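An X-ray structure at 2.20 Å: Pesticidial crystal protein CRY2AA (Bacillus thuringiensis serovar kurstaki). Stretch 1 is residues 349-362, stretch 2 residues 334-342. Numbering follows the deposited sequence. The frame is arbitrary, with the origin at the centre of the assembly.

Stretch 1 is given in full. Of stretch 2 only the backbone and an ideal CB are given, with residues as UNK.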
# COMPACT_ATOMS: atom_id res chain seq x y z
N GLY A 349 -7.00 -8.29 -19.53
CA GLY A 349 -8.02 -8.21 -20.55
C GLY A 349 -7.62 -7.06 -21.44
O GLY A 349 -6.71 -6.30 -21.11
N LEU A 350 -8.27 -6.93 -22.59
CA LEU A 350 -7.95 -5.83 -23.47
C LEU A 350 -8.53 -4.55 -22.90
O LEU A 350 -9.53 -4.57 -22.18
CB LEU A 350 -8.53 -6.07 -24.87
CG LEU A 350 -7.71 -6.98 -25.79
CD1 LEU A 350 -8.61 -7.57 -26.86
CD2 LEU A 350 -6.57 -6.18 -26.40
N ILE A 351 -7.89 -3.43 -23.21
CA ILE A 351 -8.36 -2.14 -22.75
C ILE A 351 -8.56 -1.31 -24.00
O ILE A 351 -7.66 -1.22 -24.84
CB ILE A 351 -7.33 -1.46 -21.84
CG1 ILE A 351 -6.97 -2.40 -20.69
CG2 ILE A 351 -7.90 -0.16 -21.29
CD1 ILE A 351 -5.57 -2.20 -20.16
N GLY A 352 -9.74 -0.72 -24.15
CA GLY A 352 -10.01 0.07 -25.33
C GLY A 352 -10.60 -0.80 -26.42
O GLY A 352 -11.38 -1.71 -26.15
N ALA A 353 -10.23 -0.52 -27.67
CA ALA A 353 -10.74 -1.27 -28.80
C ALA A 353 -10.32 -2.74 -28.77
O ALA A 353 -9.17 -3.06 -28.45
CB ALA A 353 -10.27 -0.63 -30.10
N THR A 354 -11.26 -3.61 -29.12
CA THR A 354 -11.00 -5.04 -29.15
C THR A 354 -10.93 -5.54 -30.59
O THR A 354 -10.80 -6.74 -30.83
CB THR A 354 -12.11 -5.83 -28.43
OG1 THR A 354 -13.38 -5.55 -29.04
CG2 THR A 354 -12.16 -5.45 -26.96
N ASN A 355 -11.01 -4.63 -31.55
CA ASN A 355 -10.95 -5.03 -32.95
C ASN A 355 -9.77 -4.40 -33.67
O ASN A 355 -9.83 -4.18 -34.87
CB ASN A 355 -12.25 -4.65 -33.68
CG ASN A 355 -12.40 -3.15 -33.86
OD1 ASN A 355 -13.12 -2.69 -34.75
ND2 ASN A 355 -11.74 -2.37 -33.00
N LEU A 356 -8.70 -4.12 -32.95
CA LEU A 356 -7.52 -3.52 -33.57
C LEU A 356 -6.26 -4.31 -33.24
O LEU A 356 -6.11 -4.80 -32.13
CB LEU A 356 -7.33 -2.09 -33.08
CG LEU A 356 -8.40 -1.02 -33.36
CD1 LEU A 356 -8.04 0.24 -32.58
CD2 LEU A 356 -8.48 -0.73 -34.85
N ASN A 357 -5.36 -4.42 -34.21
CA ASN A 357 -4.10 -5.11 -33.98
C ASN A 357 -3.14 -4.14 -33.32
O ASN A 357 -3.08 -2.97 -33.69
CB ASN A 357 -3.50 -5.61 -35.29
CG ASN A 357 -4.13 -6.89 -35.78
OD1 ASN A 357 -4.25 -7.86 -35.03
ND2 ASN A 357 -4.51 -6.92 -37.05
N HIS A 358 -2.40 -4.63 -32.33
CA HIS A 358 -1.44 -3.80 -31.62
C HIS A 358 -0.17 -3.65 -32.46
O HIS A 358 0.29 -4.62 -33.07
CB HIS A 358 -1.12 -4.43 -30.27
CG HIS A 358 -2.31 -4.50 -29.36
ND1 HIS A 358 -2.27 -5.12 -28.13
CD2 HIS A 358 -3.56 -4.00 -29.49
CE1 HIS A 358 -3.45 -5.00 -27.54
NE2 HIS A 358 -4.25 -4.33 -28.35
N ASN A 359 0.38 -2.44 -32.50
CA ASN A 359 1.57 -2.18 -33.29
C ASN A 359 2.82 -1.87 -32.48
O ASN A 359 3.78 -1.30 -32.99
CB ASN A 359 1.32 -1.03 -34.27
CG ASN A 359 0.65 0.16 -33.62
OD1 ASN A 359 0.52 0.23 -32.40
ND2 ASN A 359 0.22 1.12 -34.43
N PHE A 360 2.81 -2.24 -31.21
CA PHE A 360 3.99 -2.01 -30.38
C PHE A 360 3.92 -2.79 -29.08
O PHE A 360 2.84 -3.09 -28.58
CB PHE A 360 4.15 -0.50 -30.10
CG PHE A 360 3.33 0.01 -28.95
CD1 PHE A 360 3.84 -0.01 -27.66
CD2 PHE A 360 2.05 0.50 -29.16
CE1 PHE A 360 3.08 0.47 -26.58
CE2 PHE A 360 1.28 0.97 -28.10
CZ PHE A 360 1.80 0.96 -26.81
N ASN A 361 5.09 -3.16 -28.56
CA ASN A 361 5.23 -3.90 -27.30
C ASN A 361 6.30 -3.23 -26.44
O ASN A 361 7.46 -3.12 -26.83
CB ASN A 361 5.62 -5.36 -27.55
CG ASN A 361 4.44 -6.23 -27.93
OD1 ASN A 361 4.09 -6.33 -29.11
ND2 ASN A 361 3.81 -6.86 -26.94
N CYS A 362 5.88 -2.81 -25.24
CA CYS A 362 6.72 -2.12 -24.27
C CYS A 362 6.89 -2.99 -23.02
O CYS A 362 5.92 -3.32 -22.35
CB CYS A 362 6.06 -0.79 -23.91
SG CYS A 362 6.79 0.09 -22.47
N UNK A 334 -2.68 8.93 -30.31
CA UNK A 334 -3.51 8.18 -29.38
C UNK A 334 -3.15 6.72 -29.19
O UNK A 334 -2.47 6.11 -30.02
CB UNK A 334 -4.97 8.26 -29.84
N UNK A 335 -3.62 6.17 -28.07
CA UNK A 335 -3.45 4.76 -27.73
C UNK A 335 -4.88 4.27 -27.75
O UNK A 335 -5.68 4.59 -26.86
CB UNK A 335 -2.74 4.52 -26.39
N UNK A 336 -5.22 3.52 -28.79
CA UNK A 336 -6.57 3.03 -28.99
C UNK A 336 -6.90 1.70 -28.32
O UNK A 336 -8.07 1.41 -28.06
CB UNK A 336 -6.82 2.90 -30.49
N UNK A 337 -5.87 0.90 -28.05
CA UNK A 337 -6.07 -0.40 -27.45
C UNK A 337 -4.82 -0.81 -26.68
O UNK A 337 -3.70 -0.44 -27.05
CB UNK A 337 -6.42 -1.44 -28.52
N UNK A 338 -5.01 -1.59 -25.62
CA UNK A 338 -3.88 -2.02 -24.82
C UNK A 338 -4.17 -3.29 -24.04
O UNK A 338 -5.32 -3.62 -23.76
CB UNK A 338 -3.47 -0.90 -23.86
N UNK A 339 -3.10 -4.00 -23.71
CA UNK A 339 -3.20 -5.22 -22.93
C UNK A 339 -1.88 -5.37 -22.20
O UNK A 339 -0.81 -5.18 -22.79
CB UNK A 339 -3.51 -6.44 -23.80
N UNK A 340 -1.96 -5.68 -20.92
CA UNK A 340 -0.79 -5.85 -20.07
C UNK A 340 -0.32 -7.30 -20.13
O UNK A 340 -1.13 -8.23 -20.16
CB UNK A 340 -1.10 -5.44 -18.63
N UNK A 341 1.00 -7.49 -20.16
CA UNK A 341 1.59 -8.82 -20.26
C UNK A 341 2.37 -9.21 -19.01
O UNK A 341 2.96 -8.37 -18.33
CB UNK A 341 2.51 -8.89 -21.48
N UNK A 342 2.38 -10.51 -18.72
CA UNK A 342 3.08 -11.03 -17.55
C UNK A 342 3.85 -12.32 -17.84
O UNK A 342 3.67 -12.95 -18.89
CB UNK A 342 2.08 -11.27 -16.42

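Position 334 opens the stretch beyond the reach of stretch 1. Nothing of that stretch lies within 5.5 Å of its ideal CB, so the visible atoms do not restrict the choice. The residue is Ser-334; its OG donates a hydrogen bond to OD1 of the residue at 336, 2.7 Å away.

Position 335 has an extended backbone, and its CA-to-CB bond points sideways. The CB itself touches nothing, but the ring of Phe-360 lies within reach of a longer side chain. Leucine, isoleucine or methionine would suit. It is Leu-335. Its CD1 meets the edge of the ring, 3.7 Å from CE2 of Phe-360.

Position 336 breaks the extended pattern, with phi/psi of -88/-23. Its carbonyl O accepts a hydrogen bond from N of Ala-353 at 2.9 Å, nearly straight at 169°. This bond is independent of the side chain. The ideal CB lies 3.6 Å from CD1 of Leu-356, with CB of Ala-353 further off at 4.9 Å. An apolar residue could pack here, and so could a polar one with its polar end turned elsewhere. The residue is Asn-336. Its CB makes the contact with Leu-356, OD1 takes the bond from Ser-334, and ND2 is bonded elsewhere in the structure.

Position 337 pairs with Gly-352, CA to CA 4.5 Å. Its ideal CB is tight against O of Ala-353, at 3.2 Å, and 3.6 Å from NE2 of His-358. An acceptor and a ring nitrogen therefore meet at one small site. A short hydroxyl side chain suits best; alanine would fit but leave both groups without this partner. It is Ser-337. OG donates to O of Ala-353 at 2.7 Å and accepts from NE2 of His-358 at 2.9 Å, joining the loop to the strand.

Position 338 pairs with Ile-351 in antiparallel register. Its N donates to O of Ile-351 at 2.8 Å, and its O accepts from N of Ile-351 at 2.6 Å. The CB points to the same face of the sheet as the side chain of Ile-351, so an apolar residue is expected; the visible atoms leave its size open. It is Ala-338, whose CB lies 4.4 Å from CB of Ile-351.

Position 339 has its ideal CB 4.0 Å from both CE1 of His-358 and CD2 of Leu-350. A long side chain with an aliphatic stem would suit, such as lysine, arginine or methionine. It is Arg-339. CB sits at the edge of the His-358 ring, and CD2 of Leu-350 lies over one face of the guanidinium.

Position 340 is extended and its CB meets nothing of stretch 1. Many residues would do; it is Val-340.

Position 341 points toward stretch 1 across a wide gap, with Asn-361 on the far side. A medium or long polar residue would suit. It is Asn-341, with its ND2 3.8 Å from ND2 of Asn-361, a contact without a hydrogen bond.

Position 342 is out of reach and unconstrained here. It is Tyr-342, with OH bonded elsewhere.

Stretch 2, residues 334-342: SLNSARVNY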
# COMPACT_ATOMS: atom_id res chain seq x y z
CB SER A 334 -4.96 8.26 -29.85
OG SER A 334 -5.08 7.70 -31.15
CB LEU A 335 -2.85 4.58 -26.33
CG LEU A 335 -2.80 3.12 -25.86
CD1 LEU A 335 -1.92 2.30 -26.79
CD2 LEU A 335 -2.27 3.06 -24.43
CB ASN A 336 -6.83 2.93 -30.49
CG ASN A 336 -6.84 4.29 -31.18
OD1 ASN A 336 -5.95 5.11 -30.97
ND2 ASN A 336 -7.85 4.52 -32.01
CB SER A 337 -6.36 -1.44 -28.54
OG SER A 337 -6.58 -2.73 -27.98
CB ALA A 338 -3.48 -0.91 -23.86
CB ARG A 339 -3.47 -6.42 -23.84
CG ARG A 339 -3.62 -7.75 -23.09
CD ARG A 339 -4.36 -8.77 -23.94
NE ARG A 339 -3.77 -8.92 -25.27
CZ ARG A 339 -4.38 -9.49 -26.31
NH1 ARG A 339 -5.61 -9.97 -26.18
NH2 ARG A 339 -3.76 -9.57 -27.48
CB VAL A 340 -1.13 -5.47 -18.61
CG1 VAL A 340 0.10 -5.64 -17.73
CG2 VAL A 340 -1.63 -4.03 -18.56
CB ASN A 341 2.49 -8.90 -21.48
CG ASN A 341 1.79 -8.46 -22.75
OD1 ASN A 341 0.69 -8.94 -23.05
ND2 ASN A 341 2.41 -7.56 -23.50
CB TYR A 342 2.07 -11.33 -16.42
CG TYR A 342 1.10 -10.20 -16.12
CD1 TYR A 342 -0.01 -9.96 -16.93
CD2 TYR A 342 1.29 -9.38 -15.00
CE1 TYR A 342 -0.91 -8.94 -16.65
CE2 TYR A 342 0.39 -8.35 -14.71
CZ TYR A 342 -0.70 -8.13 -15.54
OH TYR A 342 -1.58 -7.10 -15.26
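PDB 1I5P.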